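Local coordinates for protein serine protease inhibitor (Thermoanaerobacter tengcongensis, PDB 2PEF) that probably inhibits serine proteases as a member of the serpin family, and is captured here in the latent state, at residues A[271-276]-A[307-312]; A[159-164]-A[326-331]. One frame throughout, in Å; residues are numbered along the deposited sequence. Where two conformers were deposited one is given.

Contact 1 of 2, residues A[271-276]-A[307-312]; sequences TIKMNE and ISEVLH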
ATOM      1  N   THR A 271       9.966   4.629  -1.185  1.00 15.23           N
ATOM      2  CA  THR A 271       9.850   4.972   0.222  0.50 15.50           C
ATOM      3  C   THR A 271       9.264   6.375   0.357  1.00 16.15           C
ATOM      4  O   THR A 271       9.725   7.311  -0.284  1.00 16.47           O
ATOM      5  CB  THR A 271      11.215   4.852   0.937  0.50 15.81           C
ATOM      6  OG1 THR A 271      11.697   3.507   0.798  0.50 13.06           O
ATOM      7  CG2 THR A 271      11.093   5.183   2.419  0.50 12.42           C
ATOM      8  N   ILE A 272       8.233   6.504   1.190  1.00 17.62           N
ATOM      9  CA  ILE A 272       7.590   7.798   1.398  1.00 17.03           C
ATOM     10  C   ILE A 272       7.163   8.016   2.854  1.00 17.51           C
ATOM     11  O   ILE A 272       6.674   7.098   3.514  1.00 18.14           O
ATOM     12  CB  ILE A 272       6.403   8.020   0.410  1.00 18.38           C
ATOM     13  CG1 ILE A 272       5.920   9.473   0.448  1.00 21.66           C
ATOM     14  CG2 ILE A 272       5.256   7.017   0.651  1.00 16.48           C
ATOM     15  CD1 ILE A 272       5.238   9.928  -0.830  1.00 28.01           C
ATOM     16  N   LYS A 273       7.378   9.236   3.341  1.00 17.56           N
ATOM     17  CA  LYS A 273       6.871   9.665   4.639  1.00 18.25           C
ATOM     18  C   LYS A 273       5.455  10.197   4.435  1.00 17.46           C
ATOM     19  O   LYS A 273       5.227  11.071   3.594  1.00 16.34           O
ATOM     20  CB  LYS A 273       7.788  10.738   5.226  1.00 17.59           C
ATOM     21  CG  LYS A 273       7.426  11.203   6.629  1.00 22.46           C
ATOM     22  CD  LYS A 273       8.482  12.155   7.159  1.00 21.37           C
ATOM     23  CE  LYS A 273       7.960  12.967   8.327  1.00 24.31           C
ATOM     24  NZ  LYS A 273       9.022  13.803   8.952  1.00 24.70           N
ATOM     25  N   MET A 274       4.503   9.652   5.191  1.00 18.42           N
ATOM     26  CA  MET A 274       3.085   9.940   4.962  1.00 18.43           C
ATOM     27  C   MET A 274       2.474  11.018   5.866  1.00 19.36           C
ATOM     28  O   MET A 274       1.282  11.306   5.766  1.00 19.54           O
ATOM     29  CB  MET A 274       2.270   8.643   5.034  1.00 19.09           C
ATOM     30  CG  MET A 274       2.335   7.834   3.750  1.00 17.15           C
ATOM     31  SD  MET A 274       1.499   6.251   3.873  1.00 19.46           S
ATOM     32  CE  MET A 274       1.408   5.824   2.140  1.00 21.40           C
ATOM     33  N   ASN A 275       3.293  11.620   6.725  1.00 19.39           N
ATOM     34  CA  ASN A 275       2.823  12.632   7.674  1.00 19.19           C
ATOM     35  C   ASN A 275       1.953  13.727   7.051  1.00 20.22           C
ATOM     36  O   ASN A 275       0.811  13.921   7.469  1.00 20.84           O
ATOM     37  CB  ASN A 275       4.001  13.266   8.417  1.00 19.53           C
ATOM     38  CG  ASN A 275       4.641  12.322   9.411  1.00 19.42           C
ATOM     39  OD1 ASN A 275       4.785  11.123   9.151  1.00 21.64           O
ATOM     40  ND2 ASN A 275       5.038  12.861  10.557  1.00 19.67           N
ATOM     41  N   GLU A 276       2.499  14.417   6.050  1.00 20.75           N
ATOM     42  CA  GLU A 276       1.836  15.559   5.409  1.00 22.19           C
ATOM     43  C   GLU A 276       0.532  15.174   4.708  1.00 21.12           C
ATOM     44  O   GLU A 276      -0.466  15.897   4.792  1.00 20.74           O
ATOM     45  CB  GLU A 276       2.783  16.250   4.423  1.00 22.38           C
ATOM     46  CG  GLU A 276       3.830  17.149   5.077  1.00 24.09           C
ATOM     47  CD  GLU A 276       4.652  17.943   4.067  1.00 24.99           C
ATOM     48  OE1 GLU A 276       4.471  17.745   2.844  1.00 26.16           O
ATOM     49  OE2 GLU A 276       5.479  18.775   4.499  1.00 27.84           O
ATOM     50  N   ILE A 307       2.667  10.452  17.419  1.00 15.54           N
ATOM     51  CA  ILE A 307       3.306   9.866  16.248  1.00 15.51           C
ATOM     52  C   ILE A 307       4.406  10.787  15.729  1.00 14.87           C
ATOM     53  O   ILE A 307       4.167  11.967  15.463  1.00 15.74           O
ATOM     54  CB  ILE A 307       2.289   9.553  15.132  1.00 14.98           C
ATOM     55  CG1 ILE A 307       1.228   8.574  15.646  1.00 17.23           C
ATOM     56  CG2 ILE A 307       3.003   8.998  13.893  1.00 14.42           C
ATOM     57  CD1 ILE A 307       0.071   8.345  14.695  1.00 16.75           C
ATOM     58  N   SER A 308       5.611  10.237  15.600  1.00 14.03           N
ATOM     59  CA  SER A 308       6.737  10.969  15.031  1.00 13.89           C
ATOM     60  C   SER A 308       6.682  10.909  13.510  1.00 14.36           C
ATOM     61  O   SER A 308       6.610  11.942  12.843  1.00 14.57           O
ATOM     62  CB  SER A 308       8.064  10.410  15.549  1.00 14.09           C
ATOM     63  OG  SER A 308       8.157   9.017  15.308  1.00 17.13           O
ATOM     64  N   GLU A 309       6.707   9.694  12.968  1.00 13.64           N
ATOM     65  CA  GLU A 309       6.646   9.496  11.523  1.00 14.32           C
ATOM     66  C   GLU A 309       5.802   8.292  11.148  1.00 13.67           C
ATOM     67  O   GLU A 309       5.786   7.281  11.857  1.00 14.39           O
ATOM     68  CB  GLU A 309       8.051   9.339  10.929  1.00 14.63           C
ATOM     69  CG  GLU A 309       8.907  10.607  10.946  1.00 17.53           C
ATOM     70  CD  GLU A 309      10.131  10.511  10.047  1.00 16.10           C
ATOM     71  OE1 GLU A 309      10.344   9.445   9.427  1.00 24.13           O
ATOM     72  OE2 GLU A 309      10.880  11.508   9.962  1.00 24.10           O
ATOM     73  N   VAL A 310       5.094   8.416  10.030  1.00 12.37           N
ATOM     74  CA  VAL A 310       4.469   7.272   9.381  1.00 13.15           C
ATOM     75  C   VAL A 310       5.268   7.023   8.105  1.00 13.14           C
ATOM     76  O   VAL A 310       5.298   7.870   7.205  1.00 13.47           O
ATOM     77  CB  VAL A 310       2.971   7.521   9.074  1.00 11.94           C
ATOM     78  CG1 VAL A 310       2.370   6.336   8.320  1.00 14.04           C
ATOM     79  CG2 VAL A 310       2.195   7.770  10.362  1.00 15.16           C
ATOM     80  N   LEU A 311       5.937   5.876   8.053  1.00 12.63           N
ATOM     81  CA  LEU A 311       6.815   5.536   6.937  1.00 13.40           C
ATOM     82  C   LEU A 311       6.242   4.376   6.134  1.00 13.39           C
ATOM     83  O   LEU A 311       5.726   3.416   6.702  1.00 13.26           O
ATOM     84  CB  LEU A 311       8.218   5.195   7.446  1.00 13.15           C
ATOM     85  CG  LEU A 311       9.371   5.024   6.446  1.00 15.28           C
ATOM     86  CD1 LEU A 311       9.749   6.347   5.789  1.00 17.18           C
ATOM     87  CD2 LEU A 311      10.582   4.405   7.135  1.00 14.66           C
ATOM     88  N   HIS A 312       6.351   4.483   4.813  1.00 12.12           N
ATOM     89  CA  HIS A 312       5.832   3.496   3.882  1.00 12.25           C
ATOM     90  C   HIS A 312       6.957   3.070   2.944  1.00 12.00           C
ATOM     91  O   HIS A 312       7.608   3.918   2.345  1.00 12.97           O
ATOM     92  CB  HIS A 312       4.680   4.109   3.076  1.00 13.41           C
ATOM     93  CG  HIS A 312       3.749   3.100   2.479  1.00 11.84           C
ATOM     94  ND1 HIS A 312       3.567   2.953   1.122  1.00 15.89           N
ATOM     95  CD2 HIS A 312       2.936   2.193   3.065  1.00  9.25           C
ATOM     96  CE1 HIS A 312       2.682   1.996   0.902  1.00 10.58           C
ATOM     97  NE2 HIS A 312       2.285   1.518   2.065  1.00 17.14           N
TER

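Contact 2 of 2, residues A[159-164]-A[326-331]; sequences YLINAV and GAVTSV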
ATOM      1  N   TYR A 159       6.384   0.806  18.497  1.00 14.75           N
ATOM      2  CA  TYR A 159       6.221   0.818  17.052  1.00 13.96           C
ATOM      3  C   TYR A 159       5.033  -0.063  16.677  1.00 13.37           C
ATOM      4  O   TYR A 159       4.793  -1.099  17.301  1.00 11.69           O
ATOM      5  CB  TYR A 159       7.461   0.270  16.347  1.00 13.68           C
ATOM      6  CG  TYR A 159       8.779   0.958  16.628  1.00 12.33           C
ATOM      7  CD1 TYR A 159       9.953   0.213  16.720  1.00 13.67           C
ATOM      8  CD2 TYR A 159       8.865   2.343  16.784  1.00 11.30           C
ATOM      9  CE1 TYR A 159      11.175   0.820  16.962  1.00 12.09           C
ATOM     10  CE2 TYR A 159      10.087   2.961  17.028  1.00  9.97           C
ATOM     11  CZ  TYR A 159      11.236   2.191  17.113  1.00 12.16           C
ATOM     12  OH  TYR A 159      12.446   2.787  17.355  1.00 15.31           O
ATOM     13  N   LEU A 160       4.308   0.354  15.644  1.00 12.88           N
ATOM     14  CA  LEU A 160       3.266  -0.464  15.039  1.00 11.82           C
ATOM     15  C   LEU A 160       3.656  -0.659  13.581  1.00 11.23           C
ATOM     16  O   LEU A 160       4.020   0.297  12.898  1.00 10.80           O
ATOM     17  CB  LEU A 160       1.893   0.209  15.153  1.00 11.23           C
ATOM     18  CG  LEU A 160       1.418   0.587  16.563  1.00 14.17           C
ATOM     19  CD1 LEU A 160       1.908   1.985  16.971  1.00 17.07           C
ATOM     20  CD2 LEU A 160      -0.096   0.524  16.657  1.00 17.82           C
ATOM     21  N   ILE A 161       3.600  -1.900  13.116  1.00 11.08           N
ATOM     22  CA  ILE A 161       4.074  -2.231  11.775  1.00 11.09           C
ATOM     23  C   ILE A 161       3.106  -3.169  11.075  1.00 10.90           C
ATOM     24  O   ILE A 161       2.659  -4.160  11.655  1.00 11.57           O
ATOM     25  CB  ILE A 161       5.492  -2.883  11.793  1.00 10.03           C
ATOM     26  CG1 ILE A 161       6.495  -1.997  12.543  1.00 10.77           C
ATOM     27  CG2 ILE A 161       5.980  -3.146  10.362  1.00 12.70           C
ATOM     28  CD1 ILE A 161       7.816  -2.666  12.864  1.00 10.71           C
ATOM     29  N   ASN A 162       2.782  -2.842   9.827  1.00 10.57           N
ATOM     30  CA  ASN A 162       2.097  -3.779   8.949  1.00 10.75           C
ATOM     31  C   ASN A 162       2.980  -4.179   7.772  1.00 10.57           C
ATOM     32  O   ASN A 162       3.754  -3.367   7.272  1.00 10.76           O
ATOM     33  CB  ASN A 162       0.799  -3.172   8.426  1.00 10.26           C
ATOM     34  CG  ASN A 162       0.223  -3.955   7.265  1.00 13.32           C
ATOM     35  OD1 ASN A 162       0.581  -3.720   6.115  1.00 13.68           O
ATOM     36  ND2 ASN A 162      -0.654  -4.908   7.565  1.00 11.10           N
ATOM     37  N   ALA A 163       2.845  -5.429   7.337  1.00 10.28           N
ATOM     38  CA  ALA A 163       3.453  -5.904   6.098  1.00 10.20           C
ATOM     39  C   ALA A 163       2.432  -6.617   5.218  1.00 10.49           C
ATOM     40  O   ALA A 163       1.576  -7.354   5.711  1.00 11.25           O
ATOM     41  CB  ALA A 163       4.638  -6.817   6.389  1.00 11.07           C
ATOM     42  N   VAL A 164       2.522  -6.366   3.914  1.00 10.76           N
ATOM     43  CA  VAL A 164       1.704  -7.043   2.909  1.00 11.08           C
ATOM     44  C   VAL A 164       2.639  -7.672   1.880  1.00 11.76           C
ATOM     45  O   VAL A 164       3.576  -7.014   1.413  1.00 14.26           O
ATOM     46  CB  VAL A 164       0.726  -6.054   2.212  1.00 11.33           C
ATOM     47  CG1 VAL A 164       0.033  -6.711   1.011  1.00 10.48           C
ATOM     48  CG2 VAL A 164      -0.303  -5.546   3.188  1.00 11.58           C
ATOM     49  N   GLY A 326       5.382  -5.948  -2.513  1.00 11.06           N
ATOM     50  CA  GLY A 326       5.504  -5.942  -1.065  1.00 11.07           C
ATOM     51  C   GLY A 326       5.367  -4.541  -0.507  1.00 10.24           C
ATOM     52  O   GLY A 326       5.704  -3.558  -1.170  1.00  9.45           O
ATOM     53  N   ALA A 327       4.863  -4.457   0.718  1.00 10.96           N
ATOM     54  CA  ALA A 327       4.718  -3.178   1.395  1.00 11.65           C
ATOM     55  C   ALA A 327       4.906  -3.316   2.892  1.00 11.41           C
ATOM     56  O   ALA A 327       4.568  -4.338   3.492  1.00 12.50           O
ATOM     57  CB  ALA A 327       3.365  -2.560   1.096  1.00 12.55           C
ATOM     58  N   VAL A 328       5.478  -2.277   3.481  1.00 10.29           N
ATOM     59  CA  VAL A 328       5.529  -2.144   4.922  1.00  9.91           C
ATOM     60  C   VAL A 328       5.074  -0.739   5.263  1.00 10.55           C
ATOM     61  O   VAL A 328       5.419   0.220   4.569  1.00 11.11           O
ATOM     62  CB  VAL A 328       6.956  -2.376   5.484  1.00  9.66           C
ATOM     63  CG1 VAL A 328       7.010  -2.076   6.982  1.00 12.85           C
ATOM     64  CG2 VAL A 328       7.416  -3.805   5.218  1.00 12.89           C
ATOM     65  N   THR A 329       4.254  -0.640   6.303  1.00  9.31           N
ATOM     66  CA  THR A 329       3.914   0.649   6.895  0.50  8.13           C
ATOM     67  C   THR A 329       4.275   0.609   8.377  1.00  9.78           C
ATOM     68  O   THR A 329       3.851  -0.284   9.102  1.00  9.06           O
ATOM     69  CB  THR A 329       2.421   0.996   6.727  0.50  8.58           C
ATOM     70  OG1 THR A 329       2.024   0.776   5.369  0.50  4.37           O
ATOM     71  CG2 THR A 329       2.166   2.457   7.104  0.50  2.00           C
ATOM     72  N   SER A 330       5.077   1.577   8.808  1.00  9.93           N
ATOM     73  CA  SER A 330       5.458   1.666  10.212  1.00  9.81           C
ATOM     74  C   SER A 330       4.964   2.967  10.836  1.00 10.97           C
ATOM     75  O   SER A 330       4.851   3.999  10.163  1.00 10.38           O
ATOM     76  CB  SER A 330       6.973   1.513  10.385  1.00 10.43           C
ATOM     77  OG  SER A 330       7.664   2.520   9.673  1.00 11.76           O
ATOM     78  N   VAL A 331       4.653   2.899  12.129  1.00 11.28           N
ATOM     79  CA  VAL A 331       4.231   4.062  12.898  1.00 12.14           C
ATOM     80  C   VAL A 331       5.200   4.252  14.064  1.00 12.91           C
ATOM     81  O   VAL A 331       5.443   3.320  14.838  1.00 13.10           O
ATOM     82  CB  VAL A 331       2.776   3.898  13.411  1.00 11.63           C
ATOM     83  CG1 VAL A 331       2.371   5.069  14.308  1.00 12.46           C
ATOM     84  CG2 VAL A 331       1.805   3.751  12.244  1.00 12.14           C
TER

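Contact 1 of 2, residues A[271-276]-A[307-312]
Met274 lays its methyl group over the ring of His312. CE stands 3.8 Å from the ring centroid and 22° off the normal, displaced toward the rim on the CG and ND1 side, a CH-pi contact; SD sits obliquely to the ring, with CB as its nearest histidine atom. His312 CG lies anti to the backbone N (chi1 -158°), which sets the start of the ring against the methyl. Ile272 CG2 approaches the same histidine at CB, 3.8 Å away.

Where the chain leaves the strand, Asn275 turns its amide on the facing backbone. Its OD1 accepts the N-H of Val310 at 2.9 Å in the carbonyl plane, while ND2 gives a 2.9 Å bond to Ser308 O, which lies close to the plane of the amide. On the solvent side, the extended chain of Lys273 crosses Glu309 at about a right angle, and NZ forms a salt bridge with Glu309 OE2 (3.1 Å), meeting it from above the carboxylate plane. The backbones pair antiparallel, Ile272 and His312 exchanging two bonds and Met274 N binding Val310 O at 2.8 Å.

The two bonds to separate backbone groups should fix the rotation of the Asn275 amide and continue the pairing past the strand end. His312 NE2 makes a weak bond to Ser34 O, whereas ND1 is buried without a partner, consistent with a neutral imidazole.

Contact 2 of 2, residues A[159-164]-A[326-331]
Leu160 and Val331 form the first of three antiparallel hydrogen-bonded pairs, followed by Asn162 with Thr329 and Val164 with Ala327. Five of the six N-H...O bonds are short, 2.9 Å from Asn162 N to Thr329 O for example. The bond from Leu160 N to Val331 O is longer at 3.3 Å. Between these pairs the alpha hydrogens add close CA-H...O contacts, such as Val328 CA to Asn162 O at 3.2 Å.

Side chains meet separately on the two faces. On the face carrying Ile161, Ala163, Val328 and Ser330, the first torsion of Ile161 (chi1 -54°) places CG1 beside the backbone N, where it makes a van der Waals contact with Ser330 CB at 4.1 Å. The CG2 branch instead bears on Val328 CG1 at 3.7 Å, and Val328 CG2 leans more loosely toward Ala163 CB. On the other face, Leu160 CD1 touches Val331 CG1 at 4.1 Å, the two side chains meeting at a slant.

The polar side chains of that second face find their partners beyond the two strands. Asn162 OD1 and, in one of its two conformers, Thr329 OG1 hydrogen-bond to Ser37 OG, and Asn162 ND2 bonds to Asn93 OD1, so the buried carboxamide is held at both ends. This cluster belongs to the shutter region of serpins.

In the latent serpin fold, strand 322-331 is the inserted proximal part of the reactive-centre loop, and it is buried within the central sheet. Strand 158-169 lies on one side, itself flanked by strand 87-98, and strand 310-318 on the other, while helix 35-46 packs against Leu160, Asn162, Thr329 and Val331.

Overall arrangement
The two contacts lie side by side in the central sheet of the latent serpin, their centres about 11 Å apart. Strand 310-318 of contact 1 is followed directly in the chain by strand 322-331 of contact 2, and the two are antiparallel neighbours: Leu311 O probably accepts a hydrogen bond from Ser330 N at 2.9 Å. The strand order is therefore 255-273, 310-318, 322-331, 158-169, with the inserted loop strand separating contact 1 from strand 158-169. His312 and Thr329 both touch helix 35-46, consistent with the shutter region. With the reactive loop taken up here, the molecule is in the non-inhibitory form characteristic of latent serpins.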